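Local coordinates for protein probable aminotransferase (Pseudomonas aeruginosa, PDB 5YKR) that is a probable class-III aminotransferase, a pyridoxal-phosphate-dependent enzyme family, with the cofactor carried on a lysine side chain, at residues 158-172 with 192-205. Numbering follows the deposited sequence.
Sequences KVVVFNCNYHGSVDE and NGVRHATTTRLVEF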
loop_
_atom_site.group_PDB
_atom_site.type_symbol
_atom_site.label_atom_id
_atom_site.label_comp_id
_atom_site.label_asym_id
_atom_site.label_seq_id
_atom_site.Cartn_x
_atom_site.Cartn_y
_atom_site.Cartn_z
ATOM N N LYS A 158 -7.335 -15.622 -16.355
ATOM C CA LYS A 158 -5.919 -15.932 -16.195
ATOM C C LYS A 158 -5.010 -14.758 -16.513
ATOM O O LYS A 158 -5.324 -13.950 -17.361
ATOM C CB LYS A 158 -5.493 -17.193 -16.967
ATOM C CG LYS A 158 -6.413 -18.305 -16.523
ATOM C CD LYS A 158 -5.878 -19.643 -16.645
ATOM C CE LYS A 158 -6.936 -20.587 -16.130
ATOM N NZ LYS A 158 -6.722 -21.665 -16.962
ATOM N N VAL A 159 -3.903 -14.686 -15.798
ATOM C CA VAL A 159 -2.838 -13.736 -16.087
ATOM C C VAL A 159 -1.624 -14.568 -16.496
ATOM O O VAL A 159 -1.321 -15.579 -15.847
ATOM C CB VAL A 159 -2.493 -12.829 -14.872
ATOM C CG1 VAL A 159 -1.986 -13.579 -13.648
ATOM C CG2 VAL A 159 -1.402 -11.856 -15.188
ATOM N N VAL A 160 -0.899 -14.105 -17.507
ATOM C CA VAL A 160 0.416 -14.647 -17.831
ATOM C C VAL A 160 1.462 -13.825 -17.096
ATOM O O VAL A 160 1.515 -12.584 -17.215
ATOM C CB VAL A 160 0.698 -14.625 -19.363
ATOM C CG1 VAL A 160 2.190 -14.849 -19.652
ATOM C CG2 VAL A 160 -0.159 -15.722 -20.058
ATOM N N VAL A 161 2.333 -14.546 -16.394
ATOM C CA VAL A 161 3.547 -14.000 -15.842
ATOM C C VAL A 161 4.732 -14.869 -16.332
ATOM O O VAL A 161 4.545 -15.968 -16.875
ATOM C CB VAL A 161 3.548 -13.852 -14.334
ATOM C CG1 VAL A 161 2.433 -12.918 -13.881
ATOM C CG2 VAL A 161 3.424 -15.210 -13.649
ATOM N N PHE A 162 5.945 -14.352 -16.128
ATOM C CA PHE A 162 7.169 -15.038 -16.545
ATOM C C PHE A 162 7.894 -15.669 -15.370
ATOM O O PHE A 162 7.884 -15.161 -14.242
ATOM C CB PHE A 162 8.065 -14.073 -17.344
ATOM C CG PHE A 162 7.414 -13.621 -18.633
ATOM C CD1 PHE A 162 7.336 -14.472 -19.705
ATOM C CD2 PHE A 162 6.817 -12.411 -18.751
ATOM C CE1 PHE A 162 6.711 -14.110 -20.879
ATOM C CE2 PHE A 162 6.167 -12.046 -19.907
ATOM C CZ PHE A 162 6.110 -12.892 -20.977
ATOM N N ASN A 163 8.564 -16.789 -15.632
ATOM C CA ASN A 163 9.236 -17.504 -14.555
ATOM C C ASN A 163 10.335 -16.591 -13.952
ATOM O O ASN A 163 11.097 -15.942 -14.699
ATOM C CB ASN A 163 9.816 -18.829 -15.093
ATOM C CG ASN A 163 10.247 -19.783 -13.995
ATOM O OD1 ASN A 163 9.692 -19.810 -12.893
ATOM N ND2 ASN A 163 11.359 -20.523 -14.273
ATOM N N CYS A 164 10.386 -16.561 -12.636
ATOM C CA CYS A 164 11.321 -15.741 -11.844
ATOM C C CYS A 164 11.094 -14.243 -11.989
ATOM O O CYS A 164 11.988 -13.447 -11.710
ATOM C CB CYS A 164 12.797 -16.121 -12.101
ATOM S SG CYS A 164 13.123 -17.860 -11.833
ATOM N N ASN A 165 9.833 -13.880 -12.254
ATOM C CA ASN A 165 9.370 -12.511 -12.158
ATOM C C ASN A 165 9.470 -11.980 -10.724
ATOM O O ASN A 165 9.545 -12.750 -9.750
ATOM C CB ASN A 165 7.890 -12.415 -12.572
ATOM C CG ASN A 165 6.931 -13.033 -11.561
ATOM O OD1 ASN A 165 6.680 -12.435 -10.532
ATOM N ND2 ASN A 165 6.413 -14.246 -11.846
ATOM N N TYR A 166 9.364 -10.659 -10.594
ATOM C CA TYR A 166 8.841 -10.094 -9.320
ATOM C C TYR A 166 8.018 -8.881 -9.652
ATOM O O TYR A 166 8.482 -7.984 -10.360
ATOM C CB TYR A 166 9.917 -9.728 -8.279
ATOM C CG TYR A 166 9.329 -9.335 -6.925
ATOM C CD1 TYR A 166 8.683 -10.287 -6.172
ATOM C CD2 TYR A 166 9.400 -8.045 -6.418
ATOM C CE1 TYR A 166 8.115 -10.001 -4.954
ATOM C CE2 TYR A 166 8.831 -7.744 -5.157
ATOM C CZ TYR A 166 8.195 -8.755 -4.443
ATOM O OH TYR A 166 7.613 -8.513 -3.192
ATOM N N HIS A 167 6.795 -8.838 -9.095
ATOM C CA HIS A 167 5.834 -7.730 -9.267
ATOM C C HIS A 167 5.251 -7.246 -7.935
ATOM O O HIS A 167 4.244 -6.504 -7.962
ATOM C CB HIS A 167 4.747 -8.147 -10.231
ATOM C CG HIS A 167 5.286 -8.442 -11.573
ATOM N ND1 HIS A 167 5.763 -7.462 -12.417
ATOM C CD2 HIS A 167 5.478 -9.623 -12.215
ATOM C CE1 HIS A 167 6.259 -8.033 -13.522
ATOM N NE2 HIS A 167 6.094 -9.341 -13.419
ATOM N N GLY A 168 5.887 -7.625 -6.824
ATOM C CA GLY A 168 5.371 -7.338 -5.493
ATOM C C GLY A 168 4.557 -8.480 -4.910
ATOM O O GLY A 168 4.625 -9.614 -5.403
ATOM N N SER A 169 3.737 -8.145 -3.916
ATOM C CA SER A 169 2.927 -9.159 -3.216
ATOM C C SER A 169 1.633 -9.387 -3.967
ATOM O O SER A 169 0.521 -9.233 -3.429
ATOM C CB SER A 169 2.769 -8.813 -1.742
ATOM O OG SER A 169 2.199 -7.530 -1.531
ATOM N N VAL A 170 1.801 -9.801 -5.220
ATOM C CA VAL A 170 0.703 -10.104 -6.163
ATOM C C VAL A 170 0.621 -11.636 -6.137
ATOM O O VAL A 170 1.481 -12.323 -6.729
ATOM C CB VAL A 170 0.982 -9.592 -7.587
ATOM C CG1 VAL A 170 -0.131 -9.991 -8.532
ATOM C CG2 VAL A 170 1.192 -8.081 -7.595
ATOM N N ASP A 171 -0.341 -12.203 -5.411
ATOM C CA ASP A 171 -0.302 -13.660 -5.136
ATOM C C ASP A 171 -0.335 -14.484 -6.402
ATOM O O ASP A 171 0.366 -15.498 -6.478
ATOM C CB ASP A 171 -1.494 -14.028 -4.249
ATOM C CG ASP A 171 -1.408 -13.485 -2.811
ATOM O OD1 ASP A 171 -0.375 -12.955 -2.370
ATOM O OD2 ASP A 171 -2.414 -13.659 -2.063
ATOM N N GLU A 172 -1.075 -14.050 -7.423
ATOM C CA GLU A 172 -1.173 -14.805 -8.686
ATOM C C GLU A 172 0.168 -14.942 -9.403
ATOM O O GLU A 172 0.322 -15.835 -10.240
ATOM C CB GLU A 172 -2.136 -14.173 -9.700
ATOM C CG GLU A 172 -3.498 -13.874 -9.252
ATOM C CD GLU A 172 -3.576 -12.423 -8.864
ATOM O OE1 GLU A 172 -2.909 -12.114 -7.849
ATOM O OE2 GLU A 172 -4.265 -11.625 -9.553
ATOM N N ASN A 192 -1.337 -19.615 -0.242
ATOM C CA ASN A 192 -2.204 -18.638 0.407
ATOM C C ASN A 192 -3.676 -18.827 0.019
ATOM O O ASN A 192 -4.421 -17.865 -0.174
ATOM C CB ASN A 192 -1.723 -17.198 0.120
ATOM C CG ASN A 192 -2.376 -16.188 1.032
ATOM O OD1 ASN A 192 -2.683 -16.517 2.186
ATOM N ND2 ASN A 192 -2.567 -14.961 0.547
ATOM N N GLY A 193 -4.100 -20.089 -0.086
ATOM C CA GLY A 193 -5.470 -20.388 -0.489
ATOM C C GLY A 193 -5.766 -20.248 -1.993
ATOM O O GLY A 193 -6.913 -20.523 -2.405
ATOM N N VAL A 194 -4.770 -19.873 -2.806
ATOM C CA VAL A 194 -4.919 -19.708 -4.270
ATOM C C VAL A 194 -4.589 -21.084 -4.881
ATOM O O VAL A 194 -3.620 -21.708 -4.468
ATOM C CB VAL A 194 -3.899 -18.668 -4.835
ATOM C CG1 VAL A 194 -4.008 -18.546 -6.362
ATOM C CG2 VAL A 194 -4.030 -17.295 -4.160
ATOM N N ARG A 195 -5.393 -21.559 -5.848
ATOM C CA ARG A 195 -4.990 -22.638 -6.740
ATOM C C ARG A 195 -4.521 -21.955 -8.032
ATOM O O ARG A 195 -5.340 -21.520 -8.841
ATOM C CB ARG A 195 -6.157 -23.604 -7.024
ATOM C CG ARG A 195 -6.116 -24.883 -6.181
ATOM C CD ARG A 195 -6.956 -26.042 -6.782
ATOM N NE ARG A 195 -6.726 -26.332 -8.223
ATOM C CZ ARG A 195 -7.635 -26.233 -9.204
ATOM N NH1 ARG A 195 -8.903 -25.874 -8.959
ATOM N NH2 ARG A 195 -7.275 -26.518 -10.455
ATOM N N HIS A 196 -3.203 -21.887 -8.234
ATOM C CA HIS A 196 -2.695 -21.032 -9.305
ATOM C C HIS A 196 -3.060 -21.543 -10.706
ATOM O O HIS A 196 -3.100 -20.753 -11.647
ATOM C CB HIS A 196 -1.192 -20.863 -9.237
ATOM C CG HIS A 196 -0.731 -20.055 -8.078
ATOM N ND1 HIS A 196 -0.550 -18.671 -8.108
ATOM C CD2 HIS A 196 -0.337 -20.456 -6.847
ATOM C CE1 HIS A 196 -0.131 -18.285 -6.915
ATOM N NE2 HIS A 196 0.011 -19.341 -6.142
ATOM N N ALA A 197 -3.375 -22.825 -10.859
ATOM C CA ALA A 197 -3.862 -23.271 -12.157
ATOM C C ALA A 197 -5.136 -22.530 -12.613
ATOM O O ALA A 197 -5.420 -22.469 -13.817
ATOM C CB ALA A 197 -4.116 -24.774 -12.120
ATOM N N THR A 198 -5.900 -21.980 -11.676
ATOM C CA THR A 198 -7.102 -21.250 -12.012
ATOM C C THR A 198 -6.879 -19.772 -12.313
ATOM O O THR A 198 -7.736 -19.131 -12.900
ATOM C CB THR A 198 -8.182 -21.382 -10.915
ATOM O OG1 THR A 198 -7.858 -20.552 -9.803
ATOM C CG2 THR A 198 -8.354 -22.850 -10.462
ATOM N N THR A 199 -5.727 -19.220 -11.892
ATOM C CA THR A 199 -5.443 -17.791 -12.035
ATOM C C THR A 199 -4.325 -17.424 -12.988
ATOM O O THR A 199 -4.253 -16.269 -13.416
ATOM C CB THR A 199 -5.058 -17.175 -10.673
ATOM O OG1 THR A 199 -3.918 -17.831 -10.146
ATOM C CG2 THR A 199 -6.186 -17.356 -9.665
ATOM N N THR A 200 -3.438 -18.362 -13.305
ATOM C CA THR A 200 -2.151 -18.030 -13.861
ATOM C C THR A 200 -1.712 -19.022 -14.931
ATOM O O THR A 200 -1.916 -20.233 -14.780
ATOM C CB THR A 200 -1.086 -18.007 -12.730
ATOM O OG1 THR A 200 -1.583 -17.272 -11.606
ATOM C CG2 THR A 200 0.260 -17.508 -13.183
ATOM N N ARG A 201 -1.102 -18.476 -15.998
ATOM C CA ARG A 201 -0.341 -19.263 -16.966
ATOM C C ARG A 201 1.099 -18.762 -16.910
ATOM O O ARG A 201 1.356 -17.559 -16.947
ATOM C CB ARG A 201 -0.928 -19.240 -18.358
ATOM C CG ARG A 201 -2.295 -19.907 -18.454
ATOM C CD ARG A 201 -2.825 -19.907 -19.901
ATOM N NE ARG A 201 -4.145 -20.542 -20.013
ATOM C CZ ARG A 201 -4.332 -21.857 -19.973
ATOM N NH1 ARG A 201 -3.294 -22.712 -19.894
ATOM N NH2 ARG A 201 -5.540 -22.336 -20.041
ATOM N N LEU A 202 2.035 -19.675 -16.741
ATOM C CA LEU A 202 3.459 -19.349 -16.610
ATOM C C LEU A 202 4.207 -19.684 -17.885
ATOM O O LEU A 202 3.997 -20.746 -18.492
ATOM C CB LEU A 202 4.030 -20.099 -15.441
ATOM C CG LEU A 202 5.462 -19.784 -15.052
ATOM C CD1 LEU A 202 5.617 -18.312 -14.641
ATOM C CD2 LEU A 202 6.010 -20.729 -13.946
ATOM N N VAL A 203 5.074 -18.779 -18.300
ATOM C CA VAL A 203 5.940 -18.925 -19.453
ATOM C C VAL A 203 7.343 -18.471 -19.102
ATOM O O VAL A 203 7.506 -17.666 -18.179
ATOM C CB VAL A 203 5.347 -18.078 -20.632
ATOM C CG1 VAL A 203 6.071 -18.279 -21.896
ATOM C CG2 VAL A 203 3.847 -18.376 -20.836
ATOM N N GLU A 204 8.356 -18.950 -19.796
ATOM C CA GLU A 204 9.692 -18.334 -19.694
ATOM C C GLU A 204 9.721 -17.080 -20.571
ATOM O O GLU A 204 9.107 -17.022 -21.661
ATOM C CB GLU A 204 10.815 -19.267 -20.176
ATOM C CG GLU A 204 11.160 -20.413 -19.247
ATOM C CD GLU A 204 11.805 -20.052 -17.939
ATOM O OE1 GLU A 204 12.205 -18.900 -17.687
ATOM O OE2 GLU A 204 11.898 -20.969 -17.096
ATOM N N PHE A 205 10.485 -16.090 -20.111
ATOM C CA PHE A 205 10.796 -14.892 -20.942
ATOM C C PHE A 205 11.479 -15.337 -22.232
ATOM O O PHE A 205 12.100 -16.422 -22.286
ATOM C CB PHE A 205 11.694 -13.969 -20.127
ATOM C CG PHE A 205 11.669 -12.504 -20.471
ATOM C CD1 PHE A 205 10.534 -11.761 -20.337
ATOM C CD2 PHE A 205 12.878 -11.813 -20.750
ATOM C CE1 PHE A 205 10.534 -10.406 -20.559
ATOM C CE2 PHE A 205 12.885 -10.448 -20.931
ATOM C CZ PHE A 205 11.701 -9.743 -20.858
HETATM O O HOH W 1 11.588 -16.319 -17.425
#
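Phe205 turns the edge of its ring toward one face of Phe162 in a T-shaped stack, planes at 81°, with CD1 of Phe205 4.0 Å from CG of Phe162. One residue on, the amide of Asn163 lies alongside the carboxylate of Glu204, the planes steeply inclined; Asn163 ND2 gives a 2.9 Å hydrogen bond to Glu204 OE2 on its syn side, though well out of the carboxylate plane. A water links Asn163 O, Glu204 OE1 and Phe205 N. With CG anti to the backbone N (chi1 -174°) and chi2 near 61°, Leu202 turns CD1 back to 3.9 Å from Val161 CG2. On the other sheet face, Val160 CG1 meets Val203 CG2, and Lys158 NZ stands over the guanidinium of Arg201, where Asp219 bridges both cations. Thr200 OG1 donates in the carbonyl plane to Glu172 O at 2.7 Å, tying the strand to the 3-10 turn that begins at Asp171. Asn192 ND2 donates a 2.9 Å hydrogen bond to Asp171 OD2 from above the carboxylate plane; Arg148 of the second subunit pairs with Asp171 OD1. Five backbone hydrogen bonds join parallel strands 158-162 and 200-203, the latter outermost in the seven-stranded mixed sheet characteristic of the large domain in fold-type I pyridoxal-phosphate enzymes.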